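Local coordinates for protein xyloglucan-specific endo-beta-1,4-glucanase BoGH5A (Bacteroides ovatus, PDB 3ZMR) that cleaves the beta-1,4-glucan backbone of xyloglucan inside the chain, with retention of anomeric configuration, and releases xyloglucan oligosaccharides, at residues N16-A21 / N88-L93; V175-Q180 / S191-K196; N223-A228 / E275-V280; I103-T108 / R298-H303. All coordinates share one frame; numbering follows the deposited sequence.

Contact 1: N16-A21 / N88-L93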
loop_
_atom_site.group_PDB
_atom_site.type_symbol
_atom_site.label_atom_id
_atom_site.label_comp_id
_atom_site.label_asym_id
_atom_site.label_seq_id
_atom_site.Cartn_x
_atom_site.Cartn_y
_atom_site.Cartn_z
ATOM N N ASN A 16 30.045 -11.696 21.444
ATOM C CA ASN A 16 28.657 -12.152 21.491
ATOM C C ASN A 16 27.726 -11.021 21.084
ATOM O O ASN A 16 27.313 -10.210 21.904
ATOM C CB ASN A 16 28.302 -12.675 22.887
ATOM C CG ASN A 16 29.152 -13.869 23.284
ATOM O OD1 ASN A 16 28.880 -15.015 22.889
ATOM N ND2 ASN A 16 30.209 -13.604 24.037
ATOM N N LEU A 17 27.436 -10.976 19.792
ATOM C CA LEU A 17 26.625 -9.902 19.220
ATOM C C LEU A 17 25.135 -10.289 19.197
ATOM O O LEU A 17 24.772 -11.447 18.916
ATOM C CB LEU A 17 27.096 -9.604 17.788
ATOM C CG LEU A 17 28.565 -9.200 17.608
ATOM C CD1 LEU A 17 28.897 -9.011 16.137
ATOM C CD2 LEU A 17 28.963 -7.983 18.451
ATOM N N GLU A 18 24.300 -9.275 19.394
ATOM C CA GLU A 18 22.841 -9.411 19.439
ATOM C C GLU A 18 22.217 -8.390 18.489
ATOM O O GLU A 18 22.499 -7.187 18.608
ATOM C CB GLU A 18 22.309 -9.158 20.866
ATOM C CG GLU A 18 22.971 -9.980 21.959
ATOM C CD GLU A 18 22.298 -11.306 22.254
ATOM O OE1 GLU A 18 21.130 -11.512 21.863
ATOM O OE2 GLU A 18 22.951 -12.150 22.899
ATOM N N PHE A 19 21.314 -8.886 17.622
ATOM C CA PHE A 19 20.586 -8.048 16.667
ATOM C C PHE A 19 19.080 -8.284 16.850
ATOM O O PHE A 19 18.633 -9.405 17.135
ATOM C CB PHE A 19 20.969 -8.408 15.238
ATOM C CG PHE A 19 22.391 -8.069 14.854
ATOM C CD1 PHE A 19 23.448 -8.896 15.187
ATOM C CD2 PHE A 19 22.662 -6.944 14.103
ATOM C CE1 PHE A 19 24.751 -8.579 14.798
ATOM C CE2 PHE A 19 23.942 -6.611 13.725
ATOM C CZ PHE A 19 24.992 -7.435 14.059
ATOM N N ASP A 20 18.287 -7.238 16.654
ATOM C CA ASP A 20 16.836 -7.448 16.552
ATOM C C ASP A 20 16.487 -7.917 15.109
ATOM O O ASP A 20 17.371 -8.119 14.252
ATOM C CB ASP A 20 16.032 -6.236 17.064
ATOM C CG ASP A 20 16.136 -5.024 16.198
ATOM O OD1 ASP A 20 16.472 -5.143 15.013
ATOM O OD2 ASP A 20 15.845 -3.934 16.729
ATOM N N ALA A 21 15.196 -8.108 14.862
ATOM C CA ALA A 21 14.729 -8.698 13.614
ATOM C C ALA A 21 14.892 -7.804 12.378
ATOM O O ALA A 21 14.822 -8.289 11.256
ATOM C CB ALA A 21 13.276 -9.092 13.738
ATOM N N ASN A 88 29.929 -15.092 18.300
ATOM C CA ASN A 88 28.523 -15.505 18.226
ATOM C C ASN A 88 27.663 -14.325 17.751
ATOM O O ASN A 88 27.874 -13.194 18.198
ATOM C CB ASN A 88 27.998 -15.955 19.600
ATOM C CG ASN A 88 28.618 -17.275 20.074
ATOM O OD1 ASN A 88 28.611 -18.280 19.358
ATOM N ND2 ASN A 88 29.168 -17.258 21.289
ATOM N N VAL A 89 26.705 -14.630 16.871
ATOM C CA VAL A 89 25.670 -13.700 16.430
ATOM C C VAL A 89 24.291 -14.312 16.648
ATOM O O VAL A 89 23.997 -15.411 16.159
ATOM C CB VAL A 89 25.834 -13.341 14.934
ATOM C CG1 VAL A 89 24.728 -12.388 14.471
ATOM C CG2 VAL A 89 27.207 -12.725 14.710
ATOM N N LYS A 90 23.454 -13.575 17.369
ATOM C CA LYS A 90 22.071 -13.998 17.626
ATOM C C LYS A 90 21.159 -12.882 17.129
ATOM O O LYS A 90 21.353 -11.714 17.459
ATOM C CB LYS A 90 21.824 -14.223 19.117
ATOM C CG LYS A 90 20.419 -14.726 19.451
ATOM C CD LYS A 90 20.234 -14.944 20.949
ATOM C CE LYS A 90 21.121 -16.051 21.478
ATOM N NZ LYS A 90 20.946 -16.206 22.951
ATOM N N GLN A 91 20.162 -13.273 16.354
ATOM C CA GLN A 91 19.149 -12.354 15.844
ATOM C C GLN A 91 17.745 -12.816 16.272
ATOM O O GLN A 91 17.350 -13.941 16.001
ATOM C CB GLN A 91 19.224 -12.235 14.332
ATOM C CG GLN A 91 18.255 -11.189 13.812
ATOM C CD GLN A 91 18.316 -10.961 12.313
ATOM O OE1 GLN A 91 18.635 -11.864 11.529
ATOM N NE2 GLN A 91 17.935 -9.740 11.892
ATOM N N SER A 92 17.005 -11.916 16.915
ATOM C CA SER A 92 15.670 -12.233 17.412
ATOM C C SER A 92 14.615 -12.264 16.322
ATOM O O SER A 92 14.829 -11.801 15.200
ATOM C CB SER A 92 15.254 -11.341 18.573
ATOM O OG SER A 92 15.313 -10.000 18.221
ATOM N N LEU A 93 13.486 -12.892 16.653
ATOM C CA LEU A 93 12.314 -12.897 15.788
ATOM C C LEU A 93 11.617 -11.533 15.859
ATOM O O LEU A 93 11.858 -10.737 16.772
ATOM C CB LEU A 93 11.362 -14.051 16.140
ATOM C CG LEU A 93 10.859 -14.223 17.564
ATOM C CD1 LEU A 93 9.810 -13.203 17.937
ATOM C CD2 LEU A 93 10.272 -15.618 17.696
HETATM O O HOH W 1 13.287 -8.206 17.129
#
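Gln91 reaches past Phe19 to the chain beyond it. Its CG stands anti to the backbone N (chi1 -175°), and the rest of the chain is extended. CB and then CG pass the carbonyl of Phe19, and CG comes 3.2 Å from Asp20 O. CD follows, and at the tip NE2 donates to Asp20 O at 2.9 Å, with that oxygen in the plane of the Gln91 amide. The same NE2 also bonds to Glu63 O, while OE1 accepts from Arg71 NE, so a buried amide suits the place: donor and acceptor are both used. On the same face Phe19 turns the CD1 and CE1 side of its ring to Val89 CG1, 3.8 Å from CD1, and with Leu17 this gives an oily layer against Ile60 and Val62. The other face is polar: Asn88 ND2 donates to Asn16 OD1 at 2.8 Å, and Lys90 runs beside Glu18. Between the faces four backbone bonds join the parallel strands, among them Phe19 N to Lys90 O at 2.8 Å. An edge strand near the N-terminus, parallel to the last strand of the BACON domain, is consistent with the parallel pairing of first and last strands known from immunoglobulin-like beta sandwiches.

Contact 2: V175-Q180 / S191-K196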
loop_
_atom_site.group_PDB
_atom_site.type_symbol
_atom_site.label_atom_id
_atom_site.label_comp_id
_atom_site.label_asym_id
_atom_site.label_seq_id
_atom_site.Cartn_x
_atom_site.Cartn_y
_atom_site.Cartn_z
ATOM N N VAL A 175 -10.025 8.217 3.539
ATOM C CA VAL A 175 -10.361 9.026 4.708
ATOM C C VAL A 175 -9.230 10.001 5.025
ATOM O O VAL A 175 -8.037 9.663 4.982
ATOM C CB VAL A 175 -10.615 8.162 5.965
ATOM C CG1 VAL A 175 -11.212 9.001 7.104
ATOM C CG2 VAL A 175 -11.556 7.014 5.657
ATOM N N ALA A 176 -9.641 11.222 5.376
ATOM C CA ALA A 176 -8.758 12.236 5.928
ATOM C C ALA A 176 -9.152 12.361 7.407
ATOM O O ALA A 176 -10.321 12.155 7.783
ATOM C CB ALA A 176 -9.003 13.576 5.250
ATOM N N TYR A 177 -8.152 12.698 8.219
ATOM C CA TYR A 177 -8.322 12.928 9.665
ATOM C C TYR A 177 -7.689 14.214 10.170
ATOM O O TYR A 177 -8.097 14.719 11.222
ATOM C CB TYR A 177 -7.733 11.754 10.462
ATOM C CG TYR A 177 -8.315 10.397 10.183
ATOM C CD1 TYR A 177 -7.796 9.586 9.174
ATOM C CD2 TYR A 177 -9.413 9.927 10.905
ATOM C CE1 TYR A 177 -8.333 8.315 8.947
ATOM C CE2 TYR A 177 -9.959 8.683 10.676
ATOM C CZ TYR A 177 -9.434 7.888 9.698
ATOM O OH TYR A 177 -10.009 6.640 9.550
ATOM N N SER A 178 -6.680 14.704 9.455
ATOM C CA SER A 178 -5.818 15.788 9.936
ATOM C C SER A 178 -6.467 17.180 9.898
ATOM O O SER A 178 -5.909 18.158 10.420
ATOM C CB SER A 178 -4.480 15.810 9.207
ATOM O OG SER A 178 -3.765 14.610 9.508
ATOM N N HIS A 179 -7.656 17.236 9.322
ATOM C CA HIS A 179 -8.521 18.414 9.382
ATOM C C HIS A 179 -9.500 18.359 10.549
ATOM O O HIS A 179 -10.328 19.261 10.736
ATOM C CB HIS A 179 -9.285 18.590 8.073
ATOM C CG HIS A 179 -10.206 17.466 7.736
ATOM N ND1 HIS A 179 -9.937 16.154 8.073
ATOM C CD2 HIS A 179 -11.352 17.445 7.009
ATOM C CE1 HIS A 179 -10.910 15.388 7.615
ATOM N NE2 HIS A 179 -11.776 16.142 6.955
ATOM N N GLN A 180 -9.390 17.304 11.355
ATOM C CA GLN A 180 -10.355 17.004 12.430
ATOM C C GLN A 180 -9.645 16.672 13.751
ATOM O O GLN A 180 -10.149 15.858 14.552
ATOM C CB GLN A 180 -11.319 15.883 12.022
ATOM C CG GLN A 180 -12.167 16.236 10.817
ATOM C CD GLN A 180 -13.309 17.181 11.151
ATOM O OE1 GLN A 180 -13.781 17.252 12.287
ATOM N NE2 GLN A 180 -13.772 17.915 10.153
ATOM N N SER A 191 -13.488 12.687 18.437
ATOM C CA SER A 191 -14.322 11.484 18.500
ATOM C C SER A 191 -15.521 11.609 17.562
ATOM O O SER A 191 -15.962 10.611 16.955
ATOM C CB SER A 191 -14.797 11.193 19.932
ATOM O OG SER A 191 -15.598 12.245 20.435
ATOM N N ALA A 192 -16.054 12.828 17.426
ATOM C CA ALA A 192 -17.223 13.047 16.576
ATOM C C ALA A 192 -16.934 12.749 15.092
ATOM O O ALA A 192 -17.801 12.269 14.354
ATOM C CB ALA A 192 -17.665 14.481 16.715
ATOM N N TRP A 193 -15.704 13.007 14.669
ATOM C CA TRP A 193 -15.294 12.670 13.300
ATOM C C TRP A 193 -15.146 11.160 13.141
ATOM O O TRP A 193 -15.635 10.543 12.185
ATOM C CB TRP A 193 -13.973 13.333 12.966
ATOM C CG TRP A 193 -13.495 13.020 11.589
ATOM C CD1 TRP A 193 -12.374 12.321 11.258
ATOM C CD2 TRP A 193 -14.119 13.376 10.331
ATOM N NE1 TRP A 193 -12.263 12.214 9.889
ATOM C CE2 TRP A 193 -13.296 12.869 9.293
ATOM C CE3 TRP A 193 -15.267 14.100 9.978
ATOM C CZ2 TRP A 193 -13.590 13.058 7.949
ATOM C CZ3 TRP A 193 -15.556 14.298 8.648
ATOM C CH2 TRP A 193 -14.734 13.778 7.648
ATOM N N MET A 194 -14.483 10.532 14.107
ATOM C CA MET A 194 -14.332 9.067 14.096
ATOM C C MET A 194 -15.703 8.402 14.060
ATOM O O MET A 194 -15.909 7.376 13.390
ATOM C CB MET A 194 -13.565 8.588 15.330
ATOM C CG MET A 194 -12.135 9.072 15.396
ATOM S SD MET A 194 -11.156 8.576 13.968
ATOM C CE MET A 194 -11.319 6.800 13.986
ATOM N N ASP A 195 -16.668 8.978 14.774
ATOM C CA ASP A 195 -18.017 8.429 14.770
ATOM C C ASP A 195 -18.615 8.429 13.354
ATOM O O ASP A 195 -19.338 7.521 12.971
ATOM C CB ASP A 195 -18.976 9.240 15.658
ATOM C CG ASP A 195 -18.668 9.163 17.160
ATOM O OD1 ASP A 195 -17.908 8.282 17.608
ATOM O OD2 ASP A 195 -19.255 10.000 17.898
ATOM N N LYS A 196 -18.393 9.515 12.608
ATOM C CA LYS A 196 -18.942 9.636 11.239
ATOM C C LYS A 196 -18.306 8.598 10.305
ATOM O O LYS A 196 -18.962 7.937 9.527
ATOM C CB LYS A 196 -18.708 11.057 10.683
ATOM C CG LYS A 196 -19.613 12.114 11.301
ATOM C CD LYS A 196 -19.201 13.515 10.900
ATOM C CE LYS A 196 -19.666 13.877 9.501
ATOM N NZ LYS A 196 -19.434 15.347 9.280
#
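Trp193 reaches from helix 191-206 into the bend of 175-180, and its indole is met on a face and along an edge. Its NE1 donates to Ala176 O at 2.9 Å; the bond is bent (135°), and the oxygen sits somewhat out of the ring plane. Gln180 lies over the face, with CG 3.6 Å from the centroid of the five-membered ring and its amide stacked nearly flat along the indole. On that same face His179 stands almost upright in an edge-to-face pair, its CE1 3.6 Å from Trp193 CZ2. Tyr177 comes to the indole edge instead, CD2 approaching NE1 to 3.8 Å. In one of two Met194 conformers SD lies obliquely beside Tyr177 CE2, a less certain Met-aromatic contact. A wide, flat residue with one N-H suits this place, since it can cover several neighbours and satisfy a buried carbonyl. Trp193 CG is anti to the backbone N (chi1 180°), which sets the root of the ring on the loop's side of the helix. Behind this shell a type I turn from Tyr177 to Gln180 sets His179 and Gln180 side by side, and Glu218 holds Tyr177 N and Ser178 OG. Ala176 lies about 6 Å, side chain to side chain, from the substrate-binding His216. The aromatic cluster thus ties a loop following barrel strand 170-173 to the next helix, within one beta-alpha-beta unit of the TIM barrel.

Contact 3: N223-A228 / E275-V280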
loop_
_atom_site.group_PDB
_atom_site.type_symbol
_atom_site.label_atom_id
_atom_site.label_comp_id
_atom_site.label_asym_id
_atom_site.label_seq_id
_atom_site.Cartn_x
_atom_site.Cartn_y
_atom_site.Cartn_z
ATOM N N ASN A 223 4.395 13.257 2.386
ATOM C CA ASN A 223 5.199 13.251 1.170
ATOM C C ASN A 223 6.584 13.852 1.334
ATOM O O ASN A 223 7.005 14.739 0.574
ATOM C CB ASN A 223 4.440 13.923 0.025
ATOM C CG ASN A 223 3.247 13.108 -0.438
ATOM O OD1 ASN A 223 3.167 11.894 -0.208
ATOM N ND2 ASN A 223 2.286 13.774 -1.079
ATOM N N HIS A 224 7.288 13.346 2.340
ATOM C CA HIS A 224 8.672 13.721 2.620
ATOM C C HIS A 224 9.478 12.514 3.051
ATOM O O HIS A 224 9.930 12.426 4.208
ATOM C CB HIS A 224 8.742 14.829 3.659
ATOM C CG HIS A 224 7.898 16.002 3.302
ATOM N ND1 HIS A 224 8.320 16.953 2.400
ATOM C CD2 HIS A 224 6.626 16.326 3.635
ATOM C CE1 HIS A 224 7.353 17.842 2.225
ATOM N NE2 HIS A 224 6.313 17.482 2.961
ATOM N N PRO A 225 9.703 11.584 2.115
ATOM C CA PRO A 225 10.328 10.297 2.466
ATOM C C PRO A 225 11.854 10.432 2.479
ATOM O O PRO A 225 12.539 9.912 1.619
ATOM C CB PRO A 225 9.851 9.369 1.344
ATOM C CG PRO A 225 9.726 10.275 0.166
ATOM C CD PRO A 225 9.235 11.591 0.725
ATOM N N VAL A 226 12.337 11.184 3.461
ATOM C CA VAL A 226 13.757 11.484 3.631
ATOM C C VAL A 226 14.097 11.351 5.111
ATOM O O VAL A 226 13.243 11.538 5.987
ATOM C CB VAL A 226 14.133 12.894 3.110
ATOM C CG1 VAL A 226 13.893 13.010 1.600
ATOM C CG2 VAL A 226 13.391 13.987 3.845
ATOM N N ASP A 227 15.347 11.010 5.376
ATOM C CA ASP A 227 15.803 10.785 6.742
ATOM C C ASP A 227 15.590 11.994 7.645
ATOM O O ASP A 227 15.315 11.822 8.819
ATOM C CB ASP A 227 17.270 10.354 6.761
ATOM C CG ASP A 227 17.475 8.928 6.266
ATOM O OD1 ASP A 227 16.732 8.001 6.654
ATOM O OD2 ASP A 227 18.423 8.730 5.493
ATOM N N ALA A 228 15.673 13.211 7.091
ATOM C CA ALA A 228 15.498 14.431 7.894
ATOM C C ALA A 228 14.086 14.573 8.469
ATOM O O ALA A 228 13.885 15.236 9.464
ATOM C CB ALA A 228 15.880 15.666 7.080
ATOM N N GLU A 275 17.407 5.829 -3.337
ATOM C CA GLU A 275 17.382 4.722 -2.400
ATOM C C GLU A 275 16.901 5.155 -1.005
ATOM O O GLU A 275 16.134 4.414 -0.336
ATOM C CB GLU A 275 18.723 3.987 -2.407
ATOM C CG GLU A 275 18.959 3.151 -3.679
ATOM C CD GLU A 275 17.820 2.176 -4.048
ATOM O OE1 GLU A 275 17.239 1.490 -3.168
ATOM O OE2 GLU A 275 17.500 2.068 -5.255
ATOM N N GLU A 276 17.270 6.368 -0.595
ATOM C CA GLU A 276 16.764 6.954 0.646
ATOM C C GLU A 276 15.220 7.038 0.618
ATOM O O GLU A 276 14.552 6.647 1.581
ATOM C CB GLU A 276 17.365 8.346 0.882
ATOM C CG GLU A 276 16.735 9.118 2.014
ATOM C CD GLU A 276 17.276 10.525 2.181
ATOM O OE1 GLU A 276 17.798 11.088 1.205
ATOM O OE2 GLU A 276 17.142 11.094 3.281
ATOM N N ASN A 277 14.672 7.555 -0.480
ATOM C CA ASN A 277 13.231 7.676 -0.596
ATOM C C ASN A 277 12.511 6.315 -0.471
ATOM O O ASN A 277 11.494 6.190 0.249
ATOM C CB ASN A 277 12.804 8.300 -1.910
ATOM C CG ASN A 277 13.334 9.712 -2.144
ATOM O OD1 ASN A 277 13.571 10.047 -3.309
ATOM N ND2 ASN A 277 13.456 10.559 -1.106
ATOM N N TYR A 278 13.020 5.291 -1.162
ATOM C CA TYR A 278 12.420 3.944 -1.045
ATOM C C TYR A 278 12.551 3.356 0.356
ATOM O O TYR A 278 11.625 2.724 0.866
ATOM C CB TYR A 278 12.951 2.996 -2.106
ATOM C CG TYR A 278 12.641 3.412 -3.518
ATOM C CD1 TYR A 278 11.340 3.538 -3.975
ATOM C CD2 TYR A 278 13.675 3.698 -4.406
ATOM C CE1 TYR A 278 11.070 3.929 -5.271
ATOM C CE2 TYR A 278 13.419 4.076 -5.716
ATOM C CZ TYR A 278 12.103 4.216 -6.135
ATOM O OH TYR A 278 11.794 4.570 -7.438
ATOM N N ARG A 279 13.700 3.558 0.986
ATOM C CA ARG A 279 13.911 3.072 2.340
ATOM C C ARG A 279 12.926 3.689 3.328
ATOM O O ARG A 279 12.307 2.979 4.147
ATOM C CB ARG A 279 15.374 3.302 2.777
ATOM C CG ARG A 279 15.639 2.886 4.222
ATOM C CD ARG A 279 17.130 2.826 4.559
ATOM N NE ARG A 279 17.824 4.031 4.102
ATOM C CZ ARG A 279 17.725 5.238 4.645
ATOM N NH1 ARG A 279 16.975 5.443 5.729
ATOM N NH2 ARG A 279 18.409 6.259 4.111
ATOM N N VAL A 280 12.755 4.997 3.241
ATOM C CA VAL A 280 11.923 5.694 4.185
ATOM C C VAL A 280 10.436 5.381 3.901
ATOM O O VAL A 280 9.650 5.157 4.814
ATOM C CB VAL A 280 12.198 7.212 4.184
ATOM C CG1 VAL A 280 11.192 7.913 5.075
ATOM C CG2 VAL A 280 13.626 7.491 4.647
HETATM O O HOH W 2 17.317 13.548 4.704
#
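Asp227 and Arg279 form a bidentate, end-on salt bridge: NH1 gives its hydrogen to OD1 at 2.7 Å and NH2 to OD2 at 2.8 Å. Both oxygens use their syn lone pairs, and carboxylate and guanidinium are nearly coplanar. Beside it Glu276, extended with CG anti to the backbone N (chi1 171°), brings OE2 to Asp227 N at 2.8 Å, on the anti side of the carboxylate. Water 2 links the same oxygen to Ala228 N, so the carboxylate meets one N-H directly and the next through the water. An alanine in place of Glu276 would probably leave Asp227 N without this acceptor and water 2 without the carboxylate it donates to. The two carboxylates come within 3.5 Å (Asp227 OD2 to Glu276 OE2), a closeness that Arg279 is likely to offset. Farther in, Asn277 ND2 donates to Pro225 O at 2.9 Å from above the carbonyl plane. Pro225, centre of an inverse gamma turn, rests its CA against Val280 CG1 at 3.6 Å, a fit for a compact branched side chain. The contact joins the approach to helix 227-248 with helix 275-293, which follow barrel strands 210-214 and 255-258, with Tyr309 touching Pro225 and Asn277.

Contact 4: I103-T108 / R298-H303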
loop_
_atom_site.group_PDB
_atom_site.type_symbol
_atom_site.label_atom_id
_atom_site.label_comp_id
_atom_site.label_asym_id
_atom_site.label_seq_id
_atom_site.Cartn_x
_atom_site.Cartn_y
_atom_site.Cartn_z
ATOM N N ILE A 103 -4.721 -5.906 23.683
ATOM C CA ILE A 103 -5.489 -7.026 24.173
ATOM C C ILE A 103 -5.076 -8.264 23.382
ATOM O O ILE A 103 -4.552 -8.179 22.274
ATOM C CB ILE A 103 -7.020 -6.801 24.109
ATOM C CG1 ILE A 103 -7.516 -6.731 22.667
ATOM C CG2 ILE A 103 -7.438 -5.571 24.927
ATOM C CD1 ILE A 103 -9.039 -6.549 22.544
ATOM N N ALA A 104 -5.319 -9.434 23.958
ATOM C CA ALA A 104 -4.855 -10.673 23.382
ATOM C C ALA A 104 -5.429 -10.874 21.973
ATOM O O ALA A 104 -6.540 -10.405 21.675
ATOM C CB ALA A 104 -5.266 -11.828 24.248
ATOM N N PRO A 105 -4.714 -11.608 21.119
ATOM C CA PRO A 105 -5.244 -11.899 19.787
ATOM C C PRO A 105 -6.618 -12.573 19.890
ATOM O O PRO A 105 -6.882 -13.383 20.788
ATOM C CB PRO A 105 -4.180 -12.822 19.198
ATOM C CG PRO A 105 -2.908 -12.329 19.833
ATOM C CD PRO A 105 -3.342 -12.115 21.258
ATOM N N ASP A 106 -7.467 -12.259 18.924
ATOM C CA ASP A 106 -8.859 -12.748 18.873
ATOM C C ASP A 106 -9.204 -13.057 17.435
ATOM O O ASP A 106 -9.190 -12.164 16.589
ATOM C CB ASP A 106 -9.806 -11.684 19.467
ATOM C CG ASP A 106 -11.253 -12.131 19.605
ATOM O OD1 ASP A 106 -11.611 -13.212 19.098
ATOM O OD2 ASP A 106 -12.025 -11.374 20.229
ATOM N N ASN A 107 -9.474 -14.317 17.122
ATOM C CA ASN A 107 -9.874 -14.699 15.765
ATOM C C ASN A 107 -11.377 -14.721 15.488
ATOM O O ASN A 107 -11.819 -15.238 14.456
ATOM C CB ASN A 107 -9.234 -16.025 15.370
ATOM C CG ASN A 107 -9.857 -17.215 16.059
ATOM O OD1 ASN A 107 -10.809 -17.080 16.787
ATOM N ND2 ASN A 107 -9.334 -18.389 15.785
ATOM N N THR A 108 -12.151 -14.128 16.384
ATOM C CA THR A 108 -13.597 -14.030 16.180
ATOM C C THR A 108 -13.880 -13.258 14.899
ATOM O O THR A 108 -13.451 -12.117 14.748
ATOM C CB THR A 108 -14.310 -13.383 17.371
ATOM O OG1 THR A 108 -13.994 -14.119 18.552
ATOM C CG2 THR A 108 -15.816 -13.393 17.164
ATOM N N ARG A 298 -8.595 -8.559 17.335
ATOM C CA ARG A 298 -8.774 -8.975 15.936
ATOM C C ARG A 298 -7.749 -8.305 15.001
ATOM O O ARG A 298 -7.519 -8.783 13.881
ATOM C CB ARG A 298 -10.185 -8.656 15.483
ATOM C CG ARG A 298 -11.256 -9.529 16.134
ATOM C CD ARG A 298 -12.602 -9.033 15.683
ATOM N NE ARG A 298 -13.794 -9.651 16.252
ATOM C CZ ARG A 298 -14.290 -9.407 17.447
ATOM N NH1 ARG A 298 -13.645 -8.655 18.346
ATOM N NH2 ARG A 298 -15.478 -9.954 17.755
ATOM N N ASN A 299 -7.165 -7.189 15.443
ATOM C CA ASN A 299 -6.143 -6.507 14.660
ATOM C C ASN A 299 -4.850 -7.318 14.527
ATOM O O ASN A 299 -4.022 -7.053 13.686
ATOM C CB ASN A 299 -5.819 -5.132 15.220
ATOM C CG ASN A 299 -6.929 -4.118 14.975
ATOM O OD1 ASN A 299 -7.808 -4.289 14.116
ATOM N ND2 ASN A 299 -6.878 -3.054 15.717
ATOM N N HIS A 300 -4.691 -8.332 15.354
ATOM C CA HIS A 300 -3.593 -9.291 15.186
ATOM C C HIS A 300 -3.702 -10.036 13.857
ATOM O O HIS A 300 -2.700 -10.306 13.221
ATOM C CB HIS A 300 -3.607 -10.286 16.353
ATOM C CG HIS A 300 -2.505 -11.304 16.315
ATOM N ND1 HIS A 300 -1.238 -11.013 16.746
ATOM C CD2 HIS A 300 -2.466 -12.584 15.869
ATOM C CE1 HIS A 300 -0.470 -12.085 16.624
ATOM N NE2 HIS A 300 -1.187 -13.048 16.085
ATOM N N TYR A 301 -4.942 -10.303 13.440
ATOM C CA TYR A 301 -5.257 -11.136 12.286
ATOM C C TYR A 301 -5.761 -10.378 11.053
ATOM O O TYR A 301 -5.932 -10.983 9.983
ATOM C CB TYR A 301 -6.341 -12.139 12.675
ATOM C CG TYR A 301 -5.914 -13.156 13.713
ATOM C CD1 TYR A 301 -5.017 -14.192 13.390
ATOM C CD2 TYR A 301 -6.399 -13.107 15.015
ATOM C CE1 TYR A 301 -4.640 -15.161 14.311
ATOM C CE2 TYR A 301 -6.019 -14.068 15.939
ATOM C CZ TYR A 301 -5.136 -15.067 15.574
ATOM O OH TYR A 301 -4.775 -16.009 16.502
ATOM N N ARG A 302 -6.056 -9.085 11.206
ATOM C CA ARG A 302 -6.717 -8.340 10.142
ATOM C C ARG A 302 -5.855 -8.315 8.903
ATOM O O ARG A 302 -4.626 -8.229 8.977
ATOM C CB ARG A 302 -7.008 -6.933 10.632
ATOM C CG ARG A 302 -7.848 -6.097 9.697
ATOM C CD ARG A 302 -8.334 -4.731 10.258
ATOM N NE ARG A 302 -8.911 -4.873 11.587
ATOM C CZ ARG A 302 -10.067 -5.482 11.867
ATOM N NH1 ARG A 302 -10.893 -5.947 10.911
ATOM N NH2 ARG A 302 -10.410 -5.673 13.138
ATOM N N HIS A 303 -6.491 -8.322 7.753
ATOM C CA HIS A 303 -5.751 -8.185 6.500
ATOM C C HIS A 303 -5.425 -6.730 6.292
ATOM O O HIS A 303 -6.290 -5.852 6.371
ATOM C CB HIS A 303 -6.586 -8.704 5.335
ATOM C CG HIS A 303 -6.912 -10.171 5.453
ATOM N ND1 HIS A 303 -6.261 -11.159 4.731
ATOM C CD2 HIS A 303 -7.827 -10.804 6.221
ATOM C CE1 HIS A 303 -6.784 -12.331 5.045
ATOM N NE2 HIS A 303 -7.719 -12.140 5.960
HETATM O O HOH W 3 -16.502 -10.657 15.029
#
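An Asx turn at Asp106 lies against Arg298: Asp106 OD1 takes hydrogens from Thr108 N and, at 2.6 Å, from Thr108 OG1; threonine's short hydroxyl side chain can fold back on the aspartate. The arginine runs alongside, extended from CG to NE, with CG anti to the carbonyl carbon (chi1 -70°). Its NE makes a weak bond to Thr108 O at 2.9 Å, bent to 127°, while water 3 accepts from NH2. Asp106 OD2 sits over the face of the guanidinium, 3.7 Å from NH1, a long salt bridge of charge alone, since no N-H points at it. A second distant ion pair, also weak, runs from NH1 to Asp250. A methionine in place of Arg298 would probably take from Asp106 OD2 the charge of this guanidinium and from Thr108 O its weak N-H partner. The segment 103-108 belongs to the link between the BACON strand 85-91 and helix 115-122, whereas 298-303 leads into barrel strand 304-307, so the linker is laid on the barrel's surface here. Pro105 sets CB and CG over one face of His300, CG 3.8 Å from the ring centroid, a CH-pi contact to which the rigid pyrrolidine lends its C-H groups. Asn107 CB covers a face of Tyr301 in a second CH-pi contact. Asp106 O, at the Tyr301 ring edge, comes 3.3 Å from Tyr301 CD2 and equally close to Arg298 CA.

Contact 2 is buried and contact 4 is a surface contact, while contacts 1 and 3 lie between, each combining buried residues with exposed polar ones. Contact 1 stands alone in the BACON domain and relies on backbone pairing of strands. The others belong to or border the barrel: contact 2 closes one of its units with aromatic rings, contact 3 joins two helix-bearing segments by a salt bridge, two further polar bonds and a proline-valine contact, and contact 4 lays the interdomain linker on the barrel by proline and ring packing and weak polar bonds. None touches another; contacts 2 and 3, centres about 27 Å apart, both fall in the chain between the segments of contact 4.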